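Local coordinates for protein coronin (Toxoplasma gondii, PDB 4OZU) that probably binds actin filaments and contributes to invasion and egress by the parasite, the chain here being its WD40 beta-propeller domain, at residues Ala71-Lys76 with Gly115-Lys120; Ala124-Ala129 with Trp158-Asn163; Ala167-Gln172 with Ala204-Ser209; Ser269-Ile274 with Lys287-Cys292; Leu323-Met328 with Asp362-Ala367. All blocks are in the same frame, centred on the assembly; numbering follows the deposited sequence.

In the fold
The chain folds as a seven-bladed beta-propeller, with the five contacts in series along it. Contacts 1 to 3 lie toward the outside, their centres 21 to 23 Å from the chain's centre. Contact 1 adds strand 118-119 to one blade; strand 124-126, next in the chain, edges the following blade and opens contact 2. The centres of contacts 1 and 2 lie about 23 Å apart. Contacts 2 and 3, centres about 19 Å apart, share the sheet of 154-159 and 164-170. Contact 4 lies nearer the middle, its centre about 25 Å from that of contact 5. Contacts 1 to 3 join neighbouring blades, contact 4 a turn to its own blade, contact 5 the C-terminal extension to the propeller.

Contact 1: Ala71-Lys76 with Gly115-Lys120; sequences AVAKIK and GTTELK
The flat groups here are the peptide planes of two parallel strands. Above one face of the paired strands stand Ile75 and Leu119, both packed on Trp107; from the other rise Lys74 and Glu118, the lysine making a cation-pi contact with Trp50. Three backbone hydrogen bonds join the strands. Lys74 N gives its hydrogen to Thr117 O at 3.0 Å, approaching from above the carbonyl plane. Leu119 N then reaches back to Lys74 O at 2.7 Å, and Lys76 N meets Leu119 O at 2.7 Å, nearly straight (178° at the hydrogen) and almost along the C=O axis. Lys74 thus grips the residues on either side of Glu118, and Leu119 those on either side of Ile75, the alternation that defines a parallel ladder. In the propeller, 73-75 is the fourth strand of its blade, bonded inward to strand 58-62; strand 118-119, part of the connection between strands 104-108 and 124-126 of the next blade, returns to add a fifth, parallel strand. Branched and aliphatic side chains suit the covered face: Ile75 CG1 runs beside Leu119 CB at 3.9 Å, pointing the same way. Small Ala73 lets Thr117 come close, CB to CB 3.6 Å, while Thr117 OG1 turns to Thr114 N. On the side of Lys74, the extended Glu118 crosses Lys76 obliquely, Glu118 OE2 touching Lys76 CE at 3.0 Å. The ammonium bends away at chi4 (-64°), leaving Lys76 NZ 4.3 Å from Glu118 OE2, beyond salt-bridge range and at most a weak attraction.

Contact 2: Ala124-Ala129 with Trp158-Asn163; sequences ATLTGA and WNVEKN
Trp158 occupies the place of the tryptophan in the WD signature, at the end of a blade's third strand, with Asn159 where many repeats have aspartate. Its indole is a platform for Leu126, from the outer strand of the preceding blade. Leu126 CB lies 3.6 Å from the centroid of the six-membered ring, 6° off its normal, a CH-pi contact; CD1 continues over the five-membered part, 3.7 Å from Trp158 CG. With CG beside the backbone nitrogen (chi1 -46°), the leucine slides past the indole in the opposite sense. The ring edge meets a backbone oxygen: Thr127 O lies near the ring plane, 3.2 Å from Trp158 CH2. This is a blade-to-blade seam of the propeller, where 124-126 closes one four-stranded sheet and the turn 160-163 leads into the outer strand of the next. Asn163 takes left-handed backbone angles in that turn, a conformation asparagine tolerates well. Its amide crosses Leu126 obliquely, with OD1 3.4 Å from CD2, and ND2 makes a weak bond of 3.4 Å to Thr125 O. Water 1 completes the join, donating to Asn163 OD1 at 2.7 Å and to Thr125 O, and accepting from Thr127 N at 3.0 Å.

Contact 3: Ala167-Gln172 with Ala204-Ser209; sequences ASVKFQ and AQVVGS
Apolar contact carries most of this meeting between the outer strands of two neighbouring blades, 164-170 and 205-211. Val169 CG1 presses on Val206 CG2 at 3.4 Å, tighter than ordinary van der Waals contact, as the two side chains cross obliquely. Beta-branched valine suits a strand and offers two methyls to the seam. Both valines hold CG1 anti to the backbone nitrogen (chi1 171° and 179°), and Val169 thereby sends its other methyl, CG2, toward Ala204 C at 4.1 Å. Phe171 is long enough to reach across with its ring, whose tip meets the same Val206 methyl, CE1 to CG2 3.8 Å, so one gamma carbon serves two partners. Ala167 CB and Ala204 CB meet at 4.2 Å, where a single methyl on each side is enough to bridge the seam.

Polar contact is confined to water 2, which gives one hydrogen to Ser168 O at 3.0 Å and the other to Ala204 O at 3.2 Å.

Backbone shape contributes as well. Ala204, at left-handed angles, and Gln205 together face Asp200 in a G1 bulge; Val207 and Gly208 both face Ile198 in a classic bulge. Val206 lies between these two irregularities, while Val169 keeps a regular bond with Val155 of its own blade.

The interface is thus mostly nonpolar, held by van der Waals contact and one water bridging two carbonyls, without a direct hydrogen bond between the segments.

Contact 4: Ser269-Ile274 with Lys287-Cys292; sequences SPLYPI and KGDSSC
The tight end of this contact is a single short bond: Ser269 OG donates to Lys287 O at 2.6 Å, lying in the carbonyl plane with a C=O...O angle of 158°. Serine suits the spot because its short side chain, with the hydroxyl beside its own backbone nitrogen (chi1 -67°), puts a donor close to the backbone, where it can bond Lys287 O directly. Gly288 follows with positive phi (96°), where a beta carbon would jam against the preceding carbonyl. Asp289 points its side chain toward 269-274, OD1 standing 3.7 Å from Ser269 OG. Its other oxygen, OD2, forms a salt bridge with Arg245, whose NH1 also bonds Ser269 O, so the arginine ties both segments together.

The looser side is spanned by water and hydrocarbon. Water 3 donates to Pro270 O at 2.8 Å and accepts from Lys287 N at 3.0 Å, bridging the two backbones. Beyond it the Lys287 chain crosses Tyr272 obliquely, Lys287 CD 3.9 Å from Tyr272 CE2, before its ammonium goes on to Ser36 O.

The turn between strands 281-286 and 291-298 is thus fastened to the segment leading into the blade's innermost strand, 271-275. Both backbone polar atoms of Lys287 are satisfied, one by the hydroxyl and one by water, and Arg245 probably keeps Asp289 ionised.

Contact 5: Leu323-Met328 with Asp362-Ala367; sequences LAVDQM and DLYPPA
Two neighbours meet Gln327 NE2: it hydrogen-bonds Val392 O and lies over the ring of Tyr364. Gln327 NE2 is 3.4 Å from Tyr364 CG, over the ring but toward its rim. The amide stands steeply on the ring, its plane turned 72° from that of the tyrosine, so the two groups do not stack. This is the place where the propeller meets its C-terminal extension: 323-328 is the loop between strands 317-319 and 331-339 of one blade, and 362-367 belongs to the chain that continues after strand 343-350 and ends near Val392. Glutamine fits because its chain does two jobs. Extended beyond CG (chi2 -174°), it slides across the ring in the opposite direction, laying Gln327 CG 3.9 Å from the Tyr364 centroid and 12° off the normal, a CH-pi contact, before delivering the polar nitrogen further along. The other face of Tyr364 is covered by its chain neighbour, Leu363 CB, 3.8 Å above the plane, so Gln327 and Leu363 lie on opposite faces of the ring. Tyrosine is equally apt: one face takes the Gln327 chain while Tyr364 OH hydrogen-bonds Glu331 O and lies 3.5 Å from Gln327 CA. That pairing satisfies the oxygen of a largely buried side chain and ties the extension to the blade's second strand. Nearby, Leu323 CD2 makes a looser touch of 4.5 Å with Ala367 CB. Val325 meets the tyrosine tip to tip, its CG2, the methyl in the crowded position, lying 3.9 Å from Tyr364 CE1.

Contact 1: Ala71-Lys76 with Gly115-Lys120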
# COMPACT_ATOMS: atom_id res chain seq x y z
N ALA A 71 -17.95 -14.96 -6.87
CA ALA A 71 -17.84 -15.75 -5.65
C ALA A 71 -17.06 -14.98 -4.60
O ALA A 71 -15.87 -14.70 -4.78
CB ALA A 71 -17.18 -17.08 -5.93
N VAL A 72 -17.73 -14.65 -3.50
CA VAL A 72 -17.10 -13.93 -2.40
C VAL A 72 -16.93 -14.86 -1.21
O VAL A 72 -17.91 -15.22 -0.55
CB VAL A 72 -17.92 -12.69 -1.98
CG1 VAL A 72 -17.18 -11.90 -0.91
CG2 VAL A 72 -18.20 -11.81 -3.19
N ALA A 73 -15.69 -15.25 -0.95
CA ALA A 73 -15.36 -15.97 0.27
C ALA A 73 -15.36 -14.97 1.42
O ALA A 73 -15.27 -13.76 1.18
CB ALA A 73 -14.01 -16.66 0.13
N LYS A 74 -15.47 -15.45 2.65
CA LYS A 74 -15.60 -14.58 3.81
C LYS A 74 -14.55 -14.83 4.88
O LYS A 74 -14.28 -15.97 5.24
CB LYS A 74 -16.98 -14.73 4.44
CG LYS A 74 -18.14 -14.56 3.48
CD LYS A 74 -18.25 -13.14 2.98
CE LYS A 74 -19.48 -12.98 2.11
NZ LYS A 74 -19.62 -11.61 1.58
N ILE A 75 -13.99 -13.75 5.40
CA ILE A 75 -13.11 -13.81 6.56
C ILE A 75 -13.79 -13.05 7.69
O ILE A 75 -14.06 -11.85 7.56
CB ILE A 75 -11.72 -13.22 6.24
CG1 ILE A 75 -11.03 -14.07 5.17
CG2 ILE A 75 -10.85 -13.16 7.51
CD1 ILE A 75 -9.66 -13.56 4.76
N LYS A 76 -14.07 -13.75 8.79
CA LYS A 76 -14.77 -13.15 9.94
C LYS A 76 -13.78 -12.94 11.10
O LYS A 76 -12.76 -12.28 10.92
CB LYS A 76 -15.95 -14.03 10.35
CG LYS A 76 -16.96 -14.23 9.23
CD LYS A 76 -18.20 -14.97 9.71
CE LYS A 76 -19.21 -15.17 8.59
NZ LYS A 76 -19.75 -13.89 8.06
N GLY A 115 -17.06 -19.52 -3.18
CA GLY A 115 -18.07 -18.67 -2.58
C GLY A 115 -18.58 -19.18 -1.25
O GLY A 115 -19.28 -18.46 -0.53
N THR A 116 -18.24 -20.42 -0.91
CA THR A 116 -18.67 -21.03 0.35
C THR A 116 -17.53 -21.11 1.36
O THR A 116 -17.69 -21.63 2.46
CB THR A 116 -19.23 -22.46 0.12
OG1 THR A 116 -18.19 -23.31 -0.39
CG2 THR A 116 -20.38 -22.42 -0.85
N THR A 117 -16.37 -20.59 0.98
CA THR A 117 -15.22 -20.53 1.88
C THR A 117 -15.47 -19.53 3.00
O THR A 117 -15.85 -18.38 2.75
CB THR A 117 -13.93 -20.16 1.14
OG1 THR A 117 -13.63 -21.17 0.18
CG2 THR A 117 -12.76 -20.00 2.10
N GLU A 118 -15.24 -19.97 4.24
CA GLU A 118 -15.40 -19.11 5.41
C GLU A 118 -14.22 -19.30 6.35
O GLU A 118 -13.93 -20.42 6.77
CB GLU A 118 -16.70 -19.42 6.13
CG GLU A 118 -17.05 -18.45 7.25
CD GLU A 118 -18.26 -18.91 8.05
OE1 GLU A 118 -18.21 -20.02 8.62
OE2 GLU A 118 -19.26 -18.16 8.09
N LEU A 119 -13.54 -18.20 6.66
CA LEU A 119 -12.44 -18.19 7.61
C LEU A 119 -12.86 -17.52 8.91
O LEU A 119 -13.28 -16.36 8.90
CB LEU A 119 -11.23 -17.47 7.02
CG LEU A 119 -9.98 -18.30 6.71
CD1 LEU A 119 -10.30 -19.47 5.79
CD2 LEU A 119 -8.92 -17.41 6.10
N LYS A 120 -12.74 -18.24 10.02
CA LYS A 120 -13.09 -17.70 11.34
C LYS A 120 -11.88 -17.62 12.26
O LYS A 120 -11.80 -16.72 13.10
CB LYS A 120 -14.18 -18.55 12.00
CG LYS A 120 -15.58 -18.24 11.51
CD LYS A 120 -16.63 -18.91 12.39
CE LYS A 120 -18.03 -18.42 12.07
NZ LYS A 120 -19.06 -18.99 12.99

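Contact 2: Ala124-Ala129 with Trp158-Asn163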
# COMPACT_ATOMS: atom_id res chain seq x y z
N ALA A 124 -2.53 -16.74 13.31
CA ALA A 124 -1.84 -16.01 14.36
C ALA A 124 -2.69 -14.82 14.79
O ALA A 124 -3.23 -14.09 13.95
CB ALA A 124 -0.45 -15.54 13.90
N THR A 125 -2.81 -14.65 16.11
CA THR A 125 -3.57 -13.56 16.70
C THR A 125 -2.60 -12.70 17.52
O THR A 125 -2.09 -13.14 18.54
CB THR A 125 -4.72 -14.08 17.59
OG1 THR A 125 -5.61 -14.86 16.78
CG2 THR A 125 -5.49 -12.93 18.22
N LEU A 126 -2.33 -11.49 17.03
CA LEU A 126 -1.31 -10.62 17.61
C LEU A 126 -1.94 -9.57 18.51
O LEU A 126 -2.54 -8.61 18.02
CB LEU A 126 -0.49 -9.96 16.50
CG LEU A 126 -0.01 -10.88 15.38
CD1 LEU A 126 0.89 -10.11 14.43
CD2 LEU A 126 0.70 -12.11 15.93
N THR A 127 -1.79 -9.76 19.82
CA THR A 127 -2.49 -8.96 20.82
C THR A 127 -1.53 -8.02 21.55
O THR A 127 -0.32 -8.25 21.54
CB THR A 127 -3.19 -9.85 21.85
OG1 THR A 127 -2.21 -10.65 22.53
CG2 THR A 127 -4.21 -10.77 21.18
N GLY A 128 -2.08 -6.98 22.17
CA GLY A 128 -1.30 -6.11 23.03
C GLY A 128 -1.53 -4.62 22.82
O GLY A 128 -1.33 -3.83 23.75
N ALA A 129 -1.95 -4.24 21.62
CA ALA A 129 -2.24 -2.84 21.33
C ALA A 129 -3.35 -2.36 22.23
O ALA A 129 -4.31 -3.09 22.48
CB ALA A 129 -2.62 -2.67 19.86
N TRP A 158 6.34 -6.97 14.81
CA TRP A 158 5.97 -8.34 15.11
C TRP A 158 6.76 -9.35 14.30
O TRP A 158 6.91 -9.18 13.09
CB TRP A 158 4.48 -8.56 14.83
CG TRP A 158 3.56 -7.96 15.83
CD1 TRP A 158 2.96 -6.73 15.77
CD2 TRP A 158 3.12 -8.57 17.05
NE1 TRP A 158 2.16 -6.54 16.88
CE2 TRP A 158 2.25 -7.65 17.68
CE3 TRP A 158 3.37 -9.79 17.67
CZ2 TRP A 158 1.63 -7.93 18.89
CZ3 TRP A 158 2.76 -10.06 18.87
CH2 TRP A 158 1.90 -9.14 19.47
N ASN A 159 7.24 -10.39 14.96
CA ASN A 159 7.67 -11.61 14.29
C ASN A 159 6.50 -12.58 14.33
O ASN A 159 6.25 -13.23 15.34
CB ASN A 159 8.91 -12.21 14.98
CG ASN A 159 9.42 -13.47 14.30
OD1 ASN A 159 8.76 -14.05 13.44
ND2 ASN A 159 10.61 -13.91 14.71
N VAL A 160 5.75 -12.67 13.23
CA VAL A 160 4.49 -13.41 13.26
C VAL A 160 4.73 -14.90 13.50
O VAL A 160 3.89 -15.57 14.09
CB VAL A 160 3.68 -13.24 11.95
CG1 VAL A 160 3.39 -11.76 11.70
CG2 VAL A 160 4.41 -13.84 10.77
N GLU A 161 5.88 -15.40 13.04
CA GLU A 161 6.23 -16.81 13.22
C GLU A 161 6.27 -17.19 14.70
O GLU A 161 5.79 -18.25 15.09
CB GLU A 161 7.59 -17.12 12.59
CG GLU A 161 7.68 -16.81 11.11
CD GLU A 161 9.08 -17.03 10.56
OE1 GLU A 161 9.67 -16.06 10.05
OE2 GLU A 161 9.58 -18.17 10.65
N LYS A 162 6.84 -16.31 15.50
CA LYS A 162 7.02 -16.56 16.93
C LYS A 162 5.93 -15.90 17.77
O LYS A 162 5.92 -16.04 18.99
CB LYS A 162 8.39 -16.06 17.38
CG LYS A 162 9.56 -16.79 16.74
CD LYS A 162 10.90 -16.17 17.13
CE LYS A 162 11.20 -16.35 18.61
NZ LYS A 162 12.50 -15.73 19.00
N ASN A 163 5.01 -15.19 17.12
CA ASN A 163 4.01 -14.39 17.81
C ASN A 163 4.71 -13.50 18.84
O ASN A 163 4.35 -13.48 20.02
CB ASN A 163 2.96 -15.27 18.47
CG ASN A 163 1.61 -14.58 18.60
OD1 ASN A 163 1.54 -13.40 18.95
ND2 ASN A 163 0.54 -15.30 18.29
O HOH W 1 -0.04 -12.07 20.70

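Contact 3: Ala167-Gln172 with Ala204-Ser209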
# COMPACT_ATOMS: atom_id res chain seq x y z
N ALA A 167 9.76 -5.36 19.22
CA ALA A 167 10.13 -3.97 19.41
C ALA A 167 8.89 -3.09 19.26
O ALA A 167 7.99 -3.41 18.49
CB ALA A 167 11.20 -3.55 18.42
N SER A 168 8.87 -2.00 20.01
CA SER A 168 7.78 -1.04 19.92
C SER A 168 8.36 0.34 20.10
O SER A 168 9.33 0.53 20.83
CB SER A 168 6.71 -1.32 20.98
OG SER A 168 6.04 -2.54 20.73
N VAL A 169 7.75 1.31 19.43
CA VAL A 169 8.12 2.71 19.58
C VAL A 169 6.83 3.50 19.70
O VAL A 169 5.93 3.35 18.87
CB VAL A 169 8.97 3.22 18.39
CG1 VAL A 169 9.16 4.72 18.47
CG2 VAL A 169 10.32 2.51 18.37
N LYS A 170 6.74 4.33 20.73
CA LYS A 170 5.52 5.11 20.95
C LYS A 170 5.75 6.61 20.81
O LYS A 170 6.56 7.21 21.53
CB LYS A 170 4.92 4.82 22.32
CG LYS A 170 3.60 5.54 22.51
CD LYS A 170 2.96 5.28 23.84
CE LYS A 170 1.55 5.86 23.87
NZ LYS A 170 1.50 7.26 23.37
N PHE A 171 4.98 7.21 19.90
CA PHE A 171 4.92 8.65 19.73
C PHE A 171 3.78 9.20 20.56
O PHE A 171 2.90 8.46 21.01
CB PHE A 171 4.74 9.00 18.26
CG PHE A 171 5.84 8.49 17.39
CD1 PHE A 171 7.01 9.20 17.24
CD2 PHE A 171 5.72 7.26 16.76
CE1 PHE A 171 8.04 8.72 16.47
CE2 PHE A 171 6.74 6.77 15.98
CZ PHE A 171 7.90 7.50 15.84
N GLN A 172 3.80 10.51 20.79
CA GLN A 172 2.80 11.15 21.63
C GLN A 172 1.44 11.29 20.96
O GLN A 172 0.41 11.35 21.64
CB GLN A 172 3.30 12.53 22.08
CG GLN A 172 4.60 12.48 22.85
CD GLN A 172 4.96 13.83 23.47
OE1 GLN A 172 4.09 14.52 24.01
NE2 GLN A 172 6.23 14.19 23.39
N ALA A 204 15.30 -0.52 17.76
CA ALA A 204 14.17 -0.06 18.57
C ALA A 204 14.27 1.42 18.89
O ALA A 204 14.08 1.83 20.04
CB ALA A 204 14.07 -0.88 19.85
N GLN A 205 14.58 2.24 17.88
CA GLN A 205 14.76 3.66 18.12
C GLN A 205 14.29 4.52 16.95
O GLN A 205 14.24 4.07 15.80
CB GLN A 205 16.23 3.96 18.44
CG GLN A 205 17.19 3.82 17.28
CD GLN A 205 18.65 3.93 17.71
OE1 GLN A 205 18.99 3.71 18.88
NE2 GLN A 205 19.52 4.28 16.77
N VAL A 206 13.90 5.74 17.28
CA VAL A 206 13.54 6.75 16.29
C VAL A 206 14.83 7.38 15.81
O VAL A 206 15.57 7.97 16.60
CB VAL A 206 12.60 7.82 16.88
CG1 VAL A 206 12.27 8.89 15.84
CG2 VAL A 206 11.33 7.18 17.41
N VAL A 207 15.12 7.24 14.52
CA VAL A 207 16.37 7.73 13.97
C VAL A 207 16.20 9.01 13.15
O VAL A 207 17.16 9.50 12.55
CB VAL A 207 17.03 6.65 13.10
CG1 VAL A 207 17.35 5.43 13.96
CG2 VAL A 207 16.14 6.27 11.93
N GLY A 208 15.00 9.56 13.14
CA GLY A 208 14.79 10.84 12.50
C GLY A 208 13.37 11.33 12.68
O GLY A 208 12.43 10.55 12.73
N SER A 209 13.22 12.65 12.79
CA SER A 209 11.89 13.22 12.85
C SER A 209 11.90 14.66 12.36
O SER A 209 12.82 15.41 12.66
CB SER A 209 11.33 13.16 14.28
OG SER A 209 9.96 13.53 14.28
O HOH W 2 11.82 1.36 22.23

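Contact 4: Ser269-Ile274 with Lys287-Cys292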
# COMPACT_ATOMS: atom_id res chain seq x y z
N SER A 269 -9.45 16.03 0.71
CA SER A 269 -9.11 14.70 1.19
C SER A 269 -7.61 14.50 1.36
O SER A 269 -6.84 14.91 0.49
CB SER A 269 -9.65 13.63 0.24
OG SER A 269 -11.07 13.62 0.23
N PRO A 270 -7.20 13.87 2.47
CA PRO A 270 -5.80 13.44 2.51
C PRO A 270 -5.46 12.55 1.32
O PRO A 270 -6.32 11.80 0.85
CB PRO A 270 -5.70 12.67 3.83
CG PRO A 270 -6.77 13.25 4.69
CD PRO A 270 -7.88 13.63 3.75
N LEU A 271 -4.24 12.68 0.83
CA LEU A 271 -3.80 11.94 -0.34
C LEU A 271 -2.92 10.76 0.05
O LEU A 271 -1.92 10.92 0.76
CB LEU A 271 -3.04 12.85 -1.30
CG LEU A 271 -3.90 13.91 -2.01
CD1 LEU A 271 -3.03 14.95 -2.69
CD2 LEU A 271 -4.84 13.26 -3.02
N TYR A 272 -3.33 9.58 -0.40
CA TYR A 272 -2.53 8.36 -0.24
C TYR A 272 -1.55 8.25 -1.40
O TYR A 272 -1.98 8.18 -2.56
CB TYR A 272 -3.44 7.13 -0.19
CG TYR A 272 -4.25 7.07 1.08
CD1 TYR A 272 -3.74 6.44 2.21
CD2 TYR A 272 -5.50 7.66 1.16
CE1 TYR A 272 -4.46 6.40 3.39
CE2 TYR A 272 -6.23 7.62 2.34
CZ TYR A 272 -5.70 6.99 3.44
OH TYR A 272 -6.40 6.94 4.61
N PRO A 273 -0.25 8.25 -1.10
CA PRO A 273 0.76 8.03 -2.13
C PRO A 273 1.03 6.55 -2.37
O PRO A 273 1.20 5.80 -1.40
CB PRO A 273 2.00 8.73 -1.56
CG PRO A 273 1.86 8.55 -0.08
CD PRO A 273 0.37 8.56 0.21
N ILE A 274 1.04 6.15 -3.64
CA ILE A 274 1.36 4.79 -4.04
C ILE A 274 2.56 4.80 -4.97
O ILE A 274 2.49 5.40 -6.05
CB ILE A 274 0.17 4.11 -4.75
CG1 ILE A 274 -1.07 4.10 -3.85
CG2 ILE A 274 0.53 2.71 -5.21
CD1 ILE A 274 -0.89 3.34 -2.54
N LYS A 287 -9.43 9.54 -1.03
CA LYS A 287 -10.76 8.98 -0.86
C LYS A 287 -11.79 10.10 -0.92
O LYS A 287 -11.63 11.13 -0.26
CB LYS A 287 -10.88 8.22 0.46
CG LYS A 287 -9.95 7.03 0.58
CD LYS A 287 -9.95 6.49 2.00
CE LYS A 287 -10.20 4.99 2.01
NZ LYS A 287 -10.35 4.47 3.39
N GLY A 288 -12.84 9.90 -1.70
CA GLY A 288 -13.85 10.91 -1.89
C GLY A 288 -13.62 11.75 -3.14
O GLY A 288 -14.55 12.39 -3.63
N ASP A 289 -12.39 11.75 -3.64
CA ASP A 289 -12.06 12.44 -4.89
C ASP A 289 -12.53 11.60 -6.07
O ASP A 289 -12.54 10.37 -5.99
CB ASP A 289 -10.55 12.69 -5.02
CG ASP A 289 -10.03 13.71 -4.02
OD1 ASP A 289 -10.85 14.41 -3.39
OD2 ASP A 289 -8.79 13.84 -3.90
N SER A 290 -12.92 12.26 -7.15
CA SER A 290 -13.31 11.55 -8.37
C SER A 290 -12.14 11.41 -9.35
O SER A 290 -12.30 10.82 -10.42
CB SER A 290 -14.49 12.26 -9.05
OG SER A 290 -14.15 13.58 -9.41
N SER A 291 -10.97 11.92 -8.97
CA SER A 291 -9.79 11.85 -9.83
C SER A 291 -8.54 11.42 -9.07
O SER A 291 -8.48 11.51 -7.84
CB SER A 291 -9.54 13.21 -10.49
OG SER A 291 -9.29 14.21 -9.53
N CYS A 292 -7.57 10.91 -9.82
CA CYS A 292 -6.27 10.50 -9.31
C CYS A 292 -5.19 10.98 -10.26
O CYS A 292 -5.27 10.73 -11.45
CB CYS A 292 -6.19 8.97 -9.17
SG CYS A 292 -4.52 8.33 -9.47
O HOH W 3 -8.42 10.19 1.69

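Contact 5: Leu323-Met328 with Asp362-Ala367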
# COMPACT_ATOMS: atom_id res chain seq x y z
N LEU A 323 3.63 -8.03 -10.46
CA LEU A 323 3.63 -9.36 -11.06
C LEU A 323 2.30 -9.69 -11.72
O LEU A 323 2.23 -10.59 -12.56
CB LEU A 323 3.94 -10.43 -10.02
CG LEU A 323 5.40 -10.53 -9.55
CD1 LEU A 323 5.49 -11.52 -8.40
CD2 LEU A 323 6.32 -10.93 -10.68
N ALA A 324 1.25 -8.96 -11.35
CA ALA A 324 -0.09 -9.25 -11.84
C ALA A 324 -0.49 -8.45 -13.09
O ALA A 324 -1.53 -8.72 -13.68
CB ALA A 324 -1.10 -8.99 -10.73
N VAL A 325 0.31 -7.47 -13.51
CA VAL A 325 -0.11 -6.61 -14.62
C VAL A 325 -0.08 -7.36 -15.95
O VAL A 325 0.62 -8.36 -16.11
CB VAL A 325 0.75 -5.32 -14.75
CG1 VAL A 325 0.74 -4.53 -13.44
CG2 VAL A 325 2.17 -5.64 -15.21
N ASP A 326 -0.86 -6.84 -16.89
CA ASP A 326 -1.00 -7.43 -18.22
C ASP A 326 0.06 -6.84 -19.15
O ASP A 326 -0.11 -5.75 -19.69
CB ASP A 326 -2.42 -7.18 -18.75
CG ASP A 326 -2.72 -7.97 -20.01
OD1 ASP A 326 -1.78 -8.38 -20.71
OD2 ASP A 326 -3.92 -8.17 -20.29
N GLN A 327 1.15 -7.58 -19.32
CA GLN A 327 2.31 -7.07 -20.03
C GLN A 327 2.03 -6.85 -21.51
O GLN A 327 2.58 -5.93 -22.12
CB GLN A 327 3.49 -8.02 -19.86
CG GLN A 327 4.08 -7.99 -18.45
CD GLN A 327 5.33 -8.84 -18.34
OE1 GLN A 327 5.33 -10.02 -18.70
NE2 GLN A 327 6.42 -8.23 -17.87
N MET A 328 1.17 -7.68 -22.09
CA MET A 328 0.88 -7.55 -23.52
C MET A 328 0.05 -6.31 -23.83
O MET A 328 -0.08 -5.93 -25.00
CB MET A 328 0.18 -8.81 -24.02
CG MET A 328 1.09 -10.03 -24.09
SD MET A 328 2.60 -9.72 -25.04
CE MET A 328 1.92 -9.34 -26.65
N ASP A 362 10.98 -2.87 -22.83
CA ASP A 362 11.66 -1.78 -22.14
C ASP A 362 10.85 -1.23 -20.97
O ASP A 362 11.36 -0.46 -20.17
CB ASP A 362 11.96 -0.64 -23.12
CG ASP A 362 10.71 0.02 -23.66
OD1 ASP A 362 9.80 -0.70 -24.11
OD2 ASP A 362 10.64 1.26 -23.62
N LEU A 363 9.58 -1.63 -20.86
CA LEU A 363 8.72 -1.11 -19.80
C LEU A 363 8.74 -1.95 -18.53
O LEU A 363 8.15 -1.57 -17.52
CB LEU A 363 7.28 -0.99 -20.31
CG LEU A 363 7.02 0.04 -21.41
CD1 LEU A 363 5.58 -0.05 -21.84
CD2 LEU A 363 7.36 1.46 -20.95
N TYR A 364 9.42 -3.09 -18.58
CA TYR A 364 9.36 -4.06 -17.48
C TYR A 364 10.73 -4.48 -16.97
O TYR A 364 11.26 -5.53 -17.35
CB TYR A 364 8.57 -5.28 -17.93
CG TYR A 364 7.16 -4.91 -18.31
CD1 TYR A 364 6.21 -4.65 -17.33
CD2 TYR A 364 6.79 -4.77 -19.63
CE1 TYR A 364 4.92 -4.29 -17.67
CE2 TYR A 364 5.51 -4.40 -19.98
CZ TYR A 364 4.58 -4.16 -19.00
OH TYR A 364 3.30 -3.80 -19.35
N PRO A 365 11.32 -3.65 -16.09
CA PRO A 365 12.52 -4.08 -15.37
C PRO A 365 12.20 -5.23 -14.42
O PRO A 365 11.02 -5.50 -14.19
CB PRO A 365 12.95 -2.83 -14.60
CG PRO A 365 12.20 -1.69 -15.22
CD PRO A 365 10.93 -2.28 -15.75
N PRO A 366 13.23 -5.88 -13.87
CA PRO A 366 13.02 -6.96 -12.90
C PRO A 366 12.12 -6.50 -11.75
O PRO A 366 12.43 -5.52 -11.07
CB PRO A 366 14.43 -7.29 -12.43
CG PRO A 366 15.32 -6.85 -13.56
CD PRO A 366 14.66 -5.63 -14.12
N ALA A 367 11.02 -7.21 -11.56
CA ALA A 367 9.99 -6.81 -10.61
C ALA A 367 10.21 -7.49 -9.27
O ALA A 367 10.80 -8.57 -9.23
CB ALA A 367 8.62 -7.14 -11.15